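Local coordinates for protein poly-beta-hydroxybuterate polymerase (Cupriavidus necator, PDB 5T6O) that probably acts, through the catalytic domain present here, as an acyltransferase that polymerises hydroxybutyryl-coenzyme A into polyhydroxybutyrate, at residues P44-K49 with F118-T123; V143-T148 with V270-Y275. The protein carries 1 engineered substitution. All coordinates share one frame; numbering follows the deposited sequence.

Overall arrangement
Both contacts lie in the alpha/beta hydrolase fold and share its central sheet, in which strands 40-43, 113-118, 140-146 and 272-277 run side by side and parallel. Contact 1 comes first along the chain and is complete before contact 2 begins: it joins the loop after strand 40-43 to the turn between strand 113-118 and helix 120-134. Contact 2 pairs strand 140-146, which follows that helix, with strand 272-277. Their centres are about 13 Å apart, and a probable hydrogen bond of 3.0 Å from Ala119 N to Leu146 O joins them directly. The principle illustrated is general: the parallel core of a mixed sheet carries a sharp strand-to-helix turn, probably the catalytic one, at the end of one strand.

Contact 1. Residues P44-K49 with F118-T123; sequences PPCINK and FAVGGT. Engineered in segment 118-123: Ala119 (natural residue Cys).
Pro45 lies against the turn formed by Phe118, Ala119, Val120 and Gly121, and the tight half of this contact is built around its ring. Pro45 CD comes to 3.2 Å from Phe118 O, and the same carbon reaches Phe118 CD2 at 3.6 Å, the two side chains meeting at a slant. Phe118 O also accepts a weak hydrogen bond from Gly121 N, within the turn that leads into helix 120-134. Val120 CG1 rests 3.6 Å from both Pro45 CA and Pro45 CB; this methyl stands between the backbone N and the carbonyl carbon (chi1 71°), the branch that meets the loop. Because Gly121 bears no side chain, its CA can come within 3.5 Å of Pro44 O, and the two backbones close to 4.2 Å between Pro45 CA and Gly121 CA.

Packing slackens beyond Pro45. Ile47 CD1 and Cys46 SG come no nearer to Val120 CG1 than 4.2 Å (Ile47 CD1), a looser touch, and Cys46 N is buried here without a polar partner. Trp236 and Tyr240 of helix 234-246 lie against Val120 as well. The partly exposed member is Ala119, an engineered residue that is cysteine in the natural sequence; its CB sits over the centre of the Phe118 ring while touching Pro45 CB only distantly. Its backbone angles (phi 59°, psi -133°) are the strained ones of a sharp strand-to-helix turn at the N-cap of the helix. Together with the Gly-Phe-Ala-Val-Gly-Gly sequence, this geometry is that of the nucleophile elbow of alpha/beta hydrolases, where the natural cysteine is probably the nucleophile and the 44-49 loop, following strand 40-43, lies where such enzymes commonly have their oxyanion-hole loop.

Contact 2. Residues V143-T148 with V270-Y275; sequences VTLLTT and VPTYIY
Val143 to Leu146 pair in register with Thr272 to Tyr275 as parallel strands, the axes of the short segments 143-146 and 272-275 approaching to 4.7 Å and 7° from parallel, bound by a regular backbone ladder. This is a neighbouring strand pair in the central sheet of the alpha/beta hydrolase fold, although more than a hundred residues separate the two in sequence. The ladder starts with Val143 N to Pro271 O, continues through Tyr273 N to Val143 O, Leu145 N to Tyr273 O (the shortest, 2.8 Å) and Tyr275 N to Leu145 O, and closes with Thr147 N to Tyr275 O, where the donor is tilted from the carbonyl plane.

The side chains sort themselves by sheet face. Val143, Leu145, Thr272 and Ile274 share one; beyond the strand start, Val143 CG2 meets Val270 CG2 at 3.5 Å, the two side chains nearly perpendicular. Thr272 OG1 turns back to its own chain, donating to Val270 O just before the strand. Thr144, Leu146, Tyr273 and Tyr275 share the other face. There Thr144 and Tyr273 run alongside each other; Thr144 OG1 is hydrogen-bonded to Trp351 and Tyr273 OH to Asp350, both of helix 348-358, while Leu146 CD2 packs on Tyr275 CB at 3.7 Å. In Tyr275 CG is anti to the backbone N (chi1 170°), and the ring, turned by chi2 84°, has its CD2 rim 3.7 Å from Thr147 OG1, which lies in the ring plane; its own hydroxyl is bonded to Ser277, and Trp347 stacks on the ring.

After Leu146 the chain bends, and Thr148 OG1 donates to Leu146 O from above the carbonyl plane. In this bend one water accepts from Thr148 N at 3.0 Å and lies 2.8 Å from Tyr275 O and 3.0 Å from Leu145 O.

Contact 1. Residues P44-K49 with F118-T123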
ATOM      1  N   PRO A  44     -30.506  -6.787  -7.536  1.00 24.78           N
ATOM      2  CA  PRO A  44     -29.541  -7.115  -6.497  1.00 22.12           C
ATOM      3  C   PRO A  44     -28.529  -8.129  -6.998  1.00 23.72           C
ATOM      4  O   PRO A  44     -28.699  -8.707  -8.080  1.00 22.98           O
ATOM      5  CB  PRO A  44     -30.415  -7.712  -5.380  1.00 27.83           C
ATOM      6  CG  PRO A  44     -31.864  -7.551  -5.865  1.00 39.71           C
ATOM      7  CD  PRO A  44     -31.791  -7.469  -7.339  1.00 30.50           C
ATOM      8  N   PRO A  45     -27.463  -8.381  -6.241  1.00 24.81           N
ATOM      9  CA  PRO A  45     -26.535  -9.458  -6.617  1.00 24.21           C
ATOM     10  C   PRO A  45     -27.220 -10.815  -6.590  1.00 24.11           C
ATOM     11  O   PRO A  45     -28.185 -11.035  -5.852  1.00 23.63           O
ATOM     12  CB  PRO A  45     -25.444  -9.376  -5.540  1.00 21.98           C
ATOM     13  CG  PRO A  45     -26.157  -8.730  -4.342  1.00 24.71           C
ATOM     14  CD  PRO A  45     -27.063  -7.715  -4.986  1.00 26.86           C
ATOM     15  N   CYS A  46     -26.708 -11.734  -7.406  1.00 23.25           N
ATOM     16  CA  CYS A  46     -27.078 -13.143  -7.293  1.00 24.01           C
ATOM     17  C   CYS A  46     -26.027 -13.944  -6.536  1.00 24.84           C
ATOM     18  O   CYS A  46     -26.155 -15.170  -6.412  1.00 24.06           O
ATOM     19  CB  CYS A  46     -27.318 -13.744  -8.679  1.00 24.11           C
ATOM     20  SG  CYS A  46     -25.915 -13.545  -9.831  1.00 27.38           S
ATOM     21  N   ILE A  47     -25.000 -13.262  -6.039  1.00 25.17           N
ATOM     22  CA  ILE A  47     -24.075 -13.776  -5.035  1.00 21.80           C
ATOM     23  C   ILE A  47     -24.626 -13.353  -3.676  1.00 23.82           C
ATOM     24  O   ILE A  47     -24.721 -12.159  -3.394  1.00 23.71           O
ATOM     25  CB  ILE A  47     -22.661 -13.226  -5.287  1.00 26.79           C
ATOM     26  CG1 ILE A  47     -22.146 -13.764  -6.635  1.00 23.94           C
ATOM     27  CG2 ILE A  47     -21.721 -13.539  -4.130  1.00 23.44           C
ATOM     28  CD1 ILE A  47     -20.898 -13.050  -7.169  1.00 23.30           C
ATOM     29  N   ASN A  48     -25.001 -14.330  -2.839  1.00 22.38           N
ATOM     30  CA  ASN A  48     -25.983 -14.152  -1.764  1.00 21.23           C
ATOM     31  C   ASN A  48     -27.314 -13.643  -2.324  1.00 23.83           C
ATOM     32  O   ASN A  48     -27.492 -13.553  -3.544  1.00 25.44           O
ATOM     33  CB  ASN A  48     -25.475 -13.226  -0.651  1.00 21.88           C
ATOM     34  CG  ASN A  48     -24.412 -13.886   0.209  1.00 26.84           C
ATOM     35  OD1 ASN A  48     -24.582 -15.018   0.687  1.00 30.46           O
ATOM     36  ND2 ASN A  48     -23.312 -13.193   0.402  1.00 20.62           N
ATOM     37  N   LYS A  49     -28.264 -13.332  -1.450  1.00 21.41           N
ATOM     38  CA  LYS A  49     -29.626 -13.039  -1.879  1.00 20.59           C
ATOM     39  C   LYS A  49     -29.958 -11.557  -1.752  1.00 21.26           C
ATOM     40  O   LYS A  49     -29.223 -10.770  -1.154  1.00 23.78           O
ATOM     41  CB  LYS A  49     -30.620 -13.881  -1.075  1.00 20.87           C
ATOM     42  CG  LYS A  49     -30.432 -15.378  -1.363  1.00 24.15           C
ATOM     43  CD  LYS A  49     -31.169 -16.231  -0.351  1.00 22.36           C
ATOM     44  CE  LYS A  49     -30.943 -17.715  -0.653  1.00 24.42           C
ATOM     45  NZ  LYS A  49     -31.759 -18.541   0.285  1.00 24.65           N
ATOM     46  N   PHE A 118     -26.836  -3.352  -7.440  1.00 21.18           N
ATOM     47  CA  PHE A 118     -25.951  -3.411  -6.276  1.00 21.07           C
ATOM     48  C   PHE A 118     -24.944  -4.529  -6.496  1.00 25.90           C
ATOM     49  O   PHE A 118     -25.336  -5.669  -6.759  1.00 23.50           O
ATOM     50  CB  PHE A 118     -26.740  -3.655  -4.982  1.00 21.78           C
ATOM     51  CG  PHE A 118     -25.857  -3.879  -3.769  1.00 25.30           C
ATOM     52  CD1 PHE A 118     -24.866  -2.969  -3.443  1.00 30.04           C
ATOM     53  CD2 PHE A 118     -26.033  -4.982  -2.950  1.00 28.25           C
ATOM     54  CE1 PHE A 118     -24.064  -3.153  -2.333  1.00 26.53           C
ATOM     55  CE2 PHE A 118     -25.225  -5.179  -1.838  1.00 27.82           C
ATOM     56  CZ  PHE A 118     -24.241  -4.262  -1.527  1.00 26.20           C
ATOM     57  N   ALA A 119     -23.653  -4.204  -6.408  1.00 23.68           N
ATOM     58  CA  ALA A 119     -22.574  -5.211  -6.505  1.00 22.55           C
ATOM     59  C   ALA A 119     -22.698  -5.900  -7.862  1.00 21.92           C
ATOM     60  O   ALA A 119     -22.862  -5.211  -8.881  1.00 23.31           O
ATOM     61  CB  ALA A 119     -22.634  -6.134  -5.303  1.00 22.85           C
ATOM     62  N   VAL A 120     -22.648  -7.233  -7.937  1.00 25.51           N
ATOM     63  CA  VAL A 120     -22.715  -7.854  -9.258  1.00 22.09           C
ATOM     64  C   VAL A 120     -24.051  -7.566  -9.946  1.00 26.83           C
ATOM     65  O   VAL A 120     -24.123  -7.590 -11.179  1.00 25.86           O
ATOM     66  CB  VAL A 120     -22.438  -9.375  -9.181  1.00 20.23           C
ATOM     67  CG1 VAL A 120     -23.595 -10.124  -8.526  1.00 23.35           C
ATOM     68  CG2 VAL A 120     -22.166  -9.907 -10.582  1.00 22.85           C
ATOM     69  N   GLY A 121     -25.110  -7.255  -9.180  1.00 23.46           N
ATOM     70  CA  GLY A 121     -26.337  -6.771  -9.802  1.00 22.22           C
ATOM     71  C   GLY A 121     -26.107  -5.537 -10.657  1.00 24.46           C
ATOM     72  O   GLY A 121     -26.750  -5.366 -11.699  1.00 24.11           O
ATOM     73  N   GLY A 122     -25.175  -4.677 -10.248  1.00 23.05           N
ATOM     74  CA  GLY A 122     -24.874  -3.501 -11.043  1.00 25.10           C
ATOM     75  C   GLY A 122     -24.124  -3.850 -12.309  1.00 25.86           C
ATOM     76  O   GLY A 122     -24.348  -3.241 -13.364  1.00 26.19           O
ATOM     77  N   THR A 123     -23.210  -4.823 -12.216  1.00 23.97           N
ATOM     78  CA  THR A 123     -22.517  -5.309 -13.403  1.00 22.68           C
ATOM     79  C   THR A 123     -23.508  -5.951 -14.364  1.00 24.23           C
ATOM     80  O   THR A 123     -23.483  -5.687 -15.571  1.00 24.24           O
ATOM     81  CB  THR A 123     -21.431  -6.312 -13.002  1.00 23.58           C
ATOM     82  OG1 THR A 123     -20.666  -5.786 -11.907  1.00 26.07           O
ATOM     83  CG2 THR A 123     -20.504  -6.608 -14.180  1.00 25.28           C
TER

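Contact 2. Residues V143-T148 with V270-Y275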
ATOM      1  N   VAL A 143     -29.863   5.345 -14.152  1.00 31.32           N
ATOM      2  CA  VAL A 143     -29.249   4.149 -13.592  1.00 25.76           C
ATOM      3  C   VAL A 143     -28.561   4.538 -12.294  1.00 28.43           C
ATOM      4  O   VAL A 143     -27.862   5.555 -12.244  1.00 26.86           O
ATOM      5  CB  VAL A 143     -28.226   3.525 -14.563  1.00 24.79           C
ATOM      6  CG1 VAL A 143     -27.503   2.351 -13.900  1.00 30.62           C
ATOM      7  CG2 VAL A 143     -28.922   3.078 -15.849  1.00 32.48           C
ATOM      8  N   THR A 144     -28.757   3.734 -11.251  1.00 26.21           N
ATOM      9  CA  THR A 144     -28.035   3.878  -9.994  1.00 24.91           C
ATOM     10  C   THR A 144     -27.157   2.646  -9.812  1.00 26.70           C
ATOM     11  O   THR A 144     -27.665   1.521  -9.746  1.00 24.29           O
ATOM     12  CB  THR A 144     -29.005   4.040  -8.820  1.00 25.06           C
ATOM     13  OG1 THR A 144     -29.787   5.231  -9.009  1.00 26.66           O
ATOM     14  CG2 THR A 144     -28.250   4.139  -7.492  1.00 22.99           C
ATOM     15  N   LEU A 145     -25.846   2.857  -9.713  1.00 23.12           N
ATOM     16  CA  LEU A 145     -24.884   1.775  -9.505  1.00 22.85           C
ATOM     17  C   LEU A 145     -24.357   1.876  -8.079  1.00 23.05           C
ATOM     18  O   LEU A 145     -23.520   2.727  -7.782  1.00 26.84           O
ATOM     19  CB  LEU A 145     -23.750   1.875 -10.521  1.00 25.66           C
ATOM     20  CG  LEU A 145     -24.157   1.701 -11.988  1.00 25.26           C
ATOM     21  CD1 LEU A 145     -22.912   1.796 -12.891  1.00 27.05           C
ATOM     22  CD2 LEU A 145     -24.875   0.360 -12.196  1.00 26.03           C
ATOM     23  N   LEU A 146     -24.853   1.015  -7.192  1.00 21.99           N
ATOM     24  CA  LEU A 146     -24.355   0.959  -5.828  1.00 26.82           C
ATOM     25  C   LEU A 146     -23.239  -0.077  -5.751  1.00 24.86           C
ATOM     26  O   LEU A 146     -23.471  -1.260  -6.034  1.00 23.68           O
ATOM     27  CB  LEU A 146     -25.475   0.601  -4.850  1.00 21.61           C
ATOM     28  CG  LEU A 146     -26.714   1.500  -4.868  1.00 20.79           C
ATOM     29  CD1 LEU A 146     -27.659   1.066  -3.746  1.00 23.62           C
ATOM     30  CD2 LEU A 146     -26.347   2.976  -4.704  1.00 20.65           C
ATOM     31  N   THR A 147     -22.028   0.366  -5.401  1.00 21.80           N
ATOM     32  CA  THR A 147     -20.938  -0.558  -5.086  1.00 21.52           C
ATOM     33  C   THR A 147     -20.726  -1.564  -6.219  1.00 24.38           C
ATOM     34  O   THR A 147     -20.683  -2.778  -6.015  1.00 24.73           O
ATOM     35  CB  THR A 147     -21.238  -1.257  -3.755  1.00 31.68           C
ATOM     36  OG1 THR A 147     -21.612  -0.256  -2.811  1.00 34.45           O
ATOM     37  CG2 THR A 147     -20.031  -1.985  -3.207  1.00 30.44           C
ATOM     38  N   THR A 148     -20.587  -1.045  -7.435  1.00 26.04           N
ATOM     39  CA  THR A 148     -20.571  -1.871  -8.641  1.00 23.21           C
ATOM     40  C   THR A 148     -19.191  -1.859  -9.283  1.00 26.09           C
ATOM     41  O   THR A 148     -18.604  -0.793  -9.476  1.00 24.21           O
ATOM     42  CB  THR A 148     -21.612  -1.356  -9.636  1.00 25.19           C
ATOM     43  OG1 THR A 148     -22.916  -1.517  -9.073  1.00 25.14           O
ATOM     44  CG2 THR A 148     -21.509  -2.081 -10.990  1.00 27.90           C
ATOM     45  N   VAL A 270     -27.374   7.289 -20.087  1.00 35.44           N
ATOM     46  CA  VAL A 270     -28.428   7.932 -19.304  1.00 30.03           C
ATOM     47  C   VAL A 270     -27.807   8.507 -18.042  1.00 32.64           C
ATOM     48  O   VAL A 270     -26.708   8.108 -17.636  1.00 30.14           O
ATOM     49  CB  VAL A 270     -29.564   6.954 -18.937  1.00 31.20           C
ATOM     50  CG1 VAL A 270     -30.191   6.327 -20.191  1.00 29.12           C
ATOM     51  CG2 VAL A 270     -29.057   5.896 -17.975  1.00 32.94           C
ATOM     52  N   PRO A 271     -28.482   9.464 -17.407  1.00 30.08           N
ATOM     53  CA  PRO A 271     -27.982   9.971 -16.122  1.00 28.41           C
ATOM     54  C   PRO A 271     -27.720   8.825 -15.150  1.00 31.18           C
ATOM     55  O   PRO A 271     -28.540   7.918 -14.995  1.00 30.30           O
ATOM     56  CB  PRO A 271     -29.117  10.877 -15.645  1.00 29.33           C
ATOM     57  CG  PRO A 271     -29.743  11.355 -16.906  1.00 33.90           C
ATOM     58  CD  PRO A 271     -29.689  10.187 -17.847  1.00 28.21           C
ATOM     59  N   THR A 272     -26.550   8.850 -14.513  1.00 30.15           N
ATOM     60  CA  THR A 272     -26.092   7.708 -13.728  1.00 26.31           C
ATOM     61  C   THR A 272     -25.517   8.173 -12.397  1.00 29.98           C
ATOM     62  O   THR A 272     -24.636   9.038 -12.369  1.00 26.98           O
ATOM     63  CB  THR A 272     -25.040   6.898 -14.493  1.00 31.12           C
ATOM     64  OG1 THR A 272     -25.599   6.454 -15.736  1.00 30.55           O
ATOM     65  CG2 THR A 272     -24.578   5.693 -13.656  1.00 24.86           C
ATOM     66  N   TYR A 273     -26.021   7.583 -11.306  1.00 24.47           N
ATOM     67  CA  TYR A 273     -25.545   7.833  -9.948  1.00 24.90           C
ATOM     68  C   TYR A 273     -24.644   6.678  -9.533  1.00 25.80           C
ATOM     69  O   TYR A 273     -25.079   5.520  -9.544  1.00 28.63           O
ATOM     70  CB  TYR A 273     -26.728   7.952  -8.991  1.00 25.60           C
ATOM     71  CG  TYR A 273     -26.450   8.451  -7.582  1.00 26.96           C
ATOM     72  CD1 TYR A 273     -26.008   7.584  -6.571  1.00 24.20           C
ATOM     73  CD2 TYR A 273     -26.726   9.767  -7.239  1.00 27.09           C
ATOM     74  CE1 TYR A 273     -25.794   8.045  -5.261  1.00 26.03           C
ATOM     75  CE2 TYR A 273     -26.520  10.232  -5.946  1.00 26.48           C
ATOM     76  CZ  TYR A 273     -26.067   9.366  -4.963  1.00 27.08           C
ATOM     77  OH  TYR A 273     -25.874   9.853  -3.686  1.00 27.55           O
ATOM     78  N   ILE A 274     -23.402   6.989  -9.173  1.00 25.19           N
ATOM     79  CA  ILE A 274     -22.367   5.991  -8.916  1.00 25.99           C
ATOM     80  C   ILE A 274     -21.935   6.129  -7.469  1.00 25.01           C
ATOM     81  O   ILE A 274     -21.483   7.206  -7.055  1.00 24.01           O
ATOM     82  CB  ILE A 274     -21.159   6.155  -9.856  1.00 25.02           C
ATOM     83  CG1 ILE A 274     -21.620   6.171 -11.317  1.00 29.20           C
ATOM     84  CG2 ILE A 274     -20.168   5.006  -9.625  1.00 29.62           C
ATOM     85  CD1 ILE A 274     -20.585   6.746 -12.301  1.00 29.42           C
ATOM     86  N   TYR A 275     -22.083   5.052  -6.697  1.00 25.57           N
ATOM     87  CA  TYR A 275     -21.840   5.085  -5.263  1.00 28.21           C
ATOM     88  C   TYR A 275     -20.753   4.078  -4.895  1.00 22.68           C
ATOM     89  O   TYR A 275     -20.735   2.952  -5.399  1.00 21.96           O
ATOM     90  CB  TYR A 275     -23.133   4.783  -4.439  1.00 28.10           C
ATOM     91  CG  TYR A 275     -22.762   4.584  -3.002  1.00 28.30           C
ATOM     92  CD1 TYR A 275     -22.613   5.674  -2.151  1.00 25.19           C
ATOM     93  CD2 TYR A 275     -22.464   3.314  -2.505  1.00 26.38           C
ATOM     94  CE1 TYR A 275     -22.194   5.503  -0.849  1.00 24.51           C
ATOM     95  CE2 TYR A 275     -22.043   3.144  -1.204  1.00 23.17           C
ATOM     96  CZ  TYR A 275     -21.901   4.242  -0.392  1.00 26.16           C
ATOM     97  OH  TYR A 275     -21.459   4.061   0.890  1.00 23.30           O
TER
HETATM   98  O   HOH W   1     -20.693   1.883  -7.946  1.00 24.13           O